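Local coordinates for DNA repair protein RAD2 (Saccharomyces cerevisiae, PDB 4Q0W), which cuts single-stranded DNA during nucleotide excision repair, incising strands damaged by UV light, bulky adducts or cross-links, probably with the help of magnesium ions, at residues 52-57 and 155-160. Numbering follows the deposited sequence. Where two conformers were deposited one is given.
Sequences SHITGF and QELLSR
L157 sends one methyl, CD2, into the shallow groove between I54 and F57 on the facing helix. CD2 lies 4.1 Å from CB of F57 and 4.1 Å from the backbone O of I54, while its distance to I54 CG2 opens to 4.5 Å. Leucine suits this buried place among apolar neighbours because it is long enough to reach across and has no polar group to satisfy. Its CG stands anti to the backbone N (chi1 179°) and CD2 continues the extended chain, anti to CA, which carries this methyl across the 7.9 Å between the CA atoms of I54 and L157. F57 meets the leucine with its CB, leaving its ring for other partners; I54, in the first turn of helix 52-66, contributes the looser apolar wall. The contact is small, burying 153 Å² in all, and all three touching residues are buried.

The solvent side of segment 155-160 is polar, with S159 exposed and E156 and R160 partly so. There R160 NE donates a nearly straight bond of 2.6 Å (169°) to OE2 of E156, close to the guanidinium plane and using the anti lone pair of the carboxylate; the second bond, from NH2, is weak. One turn of helix separates the two charges, a spacing that lets long, flexible side chains pair. NH1 of R160 is held by M338 O.

The pairing joins the N-domain to the I-domain of the nuclease core. The F57 ring meets W33 and packs on helix 33-40 and on F73 of strand 70-75, which L158 also touches, whereas I54 and R160 both rest on F342 of helix 336-347, placing the two segments between the central sheet and that helix.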
loop_
_atom_site.group_PDB
_atom_site.type_symbol
_atom_site.label_atom_id
_atom_site.label_comp_id
_atom_site.label_asym_id
_atom_site.label_seq_id
_atom_site.Cartn_x
_atom_site.Cartn_y
_atom_site.Cartn_z
ATOM N N SER A 52 32.097 12.504 11.905
ATOM C CA SER A 52 31.139 11.496 12.357
ATOM C C SER A 52 31.503 10.105 11.843
ATOM O O SER A 52 31.127 9.093 12.444
ATOM C CB SER A 52 29.731 11.854 11.881
ATOM O OG SER A 52 29.640 11.745 10.470
ATOM N N HIS A 53 32.223 10.054 10.724
ATOM C CA HIS A 53 32.705 8.777 10.211
ATOM C C HIS A 53 33.724 8.148 11.163
ATOM O O HIS A 53 33.793 6.921 11.285
ATOM C CB HIS A 53 33.317 8.949 8.828
ATOM C CG HIS A 53 34.523 9.839 8.809
ATOM N ND1 HIS A 53 34.477 11.164 9.184
ATOM C CD2 HIS A 53 35.806 9.591 8.451
ATOM C CE1 HIS A 53 35.683 11.694 9.065
ATOM N NE2 HIS A 53 36.508 10.760 8.627
ATOM N N ILE A 54 34.516 8.987 11.830
ATOM C CA ILE A 54 35.483 8.491 12.806
ATOM C C ILE A 54 34.761 8.022 14.062
ATOM O O ILE A 54 35.012 6.925 14.555
ATOM C CB ILE A 54 36.523 9.567 13.185
ATOM C CG1 ILE A 54 37.237 10.078 11.934
ATOM C CG2 ILE A 54 37.535 9.019 14.208
ATOM C CD1 ILE A 54 38.156 9.069 11.308
ATOM N N THR A 55 33.866 8.862 14.575
ATOM C CA THR A 55 33.079 8.521 15.752
ATOM C C THR A 55 32.296 7.227 15.504
ATOM O O THR A 55 32.281 6.325 16.346
ATOM C CB THR A 55 32.089 9.653 16.104
ATOM O OG1 THR A 55 32.820 10.854 16.378
ATOM C CG2 THR A 55 31.256 9.296 17.322
ATOM N N GLY A 56 31.667 7.141 14.333
ATOM C CA GLY A 56 30.859 5.990 13.963
ATOM C C GLY A 56 31.674 4.715 13.887
ATOM O O GLY A 56 31.322 3.718 14.515
ATOM N N PHE A 57 32.758 4.740 13.114
ATOM C CA PHE A 57 33.625 3.574 13.007
ATOM C C PHE A 57 34.177 3.157 14.365
ATOM O O PHE A 57 34.174 1.963 14.687
ATOM C CB PHE A 57 34.779 3.825 12.041
ATOM C CG PHE A 57 34.498 3.384 10.629
ATOM C CD1 PHE A 57 33.716 4.166 9.787
ATOM C CD2 PHE A 57 35.033 2.198 10.138
ATOM C CE1 PHE A 57 33.464 3.771 8.486
ATOM C CE2 PHE A 57 34.785 1.795 8.835
ATOM C CZ PHE A 57 33.995 2.587 8.008
ATOM N N GLN A 155 40.592 3.816 7.636
ATOM C CA GLN A 155 41.523 2.709 7.479
ATOM C C GLN A 155 42.743 2.869 8.393
ATOM O O GLN A 155 43.299 1.882 8.867
ATOM C CB GLN A 155 41.923 2.523 6.017
ATOM C CG GLN A 155 40.771 1.981 5.165
ATOM C CD GLN A 155 41.041 2.084 3.672
ATOM O OE1 GLN A 155 42.044 2.663 3.246
ATOM N NE2 GLN A 155 40.144 1.523 2.872
ATOM N N GLU A 156 43.151 4.108 8.644
ATOM C CA GLU A 156 44.236 4.358 9.595
ATOM C C GLU A 156 43.776 3.939 10.992
ATOM O O GLU A 156 44.511 3.297 11.733
ATOM C CB GLU A 156 44.648 5.834 9.579
ATOM C CG GLU A 156 45.723 6.209 10.614
ATOM C CD GLU A 156 47.037 5.492 10.384
ATOM O OE1 GLU A 156 47.328 5.130 9.224
ATOM O OE2 GLU A 156 47.782 5.280 11.365
ATOM N N LEU A 157 42.546 4.301 11.338
ATOM C CA LEU A 157 41.965 3.893 12.607
ATOM C C LEU A 157 41.996 2.376 12.736
ATOM O O LEU A 157 42.479 1.834 13.748
ATOM C CB LEU A 157 40.540 4.419 12.730
ATOM C CG LEU A 157 39.771 4.056 14.003
ATOM C CD1 LEU A 157 40.498 4.553 15.250
ATOM C CD2 LEU A 157 38.377 4.621 13.946
ATOM N N LEU A 158 41.509 1.695 11.699
ATOM C CA LEU A 158 41.504 0.233 11.669
ATOM C C LEU A 158 42.893 -0.352 11.938
ATOM O O LEU A 158 43.041 -1.284 12.733
ATOM C CB LEU A 158 40.960 -0.274 10.333
ATOM C CG LEU A 158 39.437 -0.239 10.215
ATOM C CD1 LEU A 158 38.988 -0.474 8.765
ATOM C CD2 LEU A 158 38.814 -1.282 11.164
ATOM N N SER A 159 43.919 0.204 11.303
ATOM C CA SER A 159 45.248 -0.378 11.463
ATOM C C SER A 159 45.848 -0.102 12.851
ATOM O O SER A 159 46.555 -0.950 13.398
ATOM C CB SER A 159 46.186 0.050 10.334
ATOM O OG SER A 159 46.504 1.423 10.429
ATOM N N ARG A 160 45.538 1.052 13.437
ATOM C CA ARG A 160 45.963 1.326 14.816
ATOM C C ARG A 160 45.248 0.416 15.827
ATOM O O ARG A 160 45.745 0.211 16.944
ATOM C CB ARG A 160 45.762 2.806 15.164
ATOM C CG ARG A 160 46.571 3.747 14.253
ATOM C CD ARG A 160 46.459 5.219 14.674
ATOM N NE ARG A 160 47.194 6.088 13.751
ATOM C CZ ARG A 160 47.725 7.270 14.063
ATOM N NH1 ARG A 160 47.633 7.757 15.299
ATOM N NH2 ARG A 160 48.364 7.961 13.134
#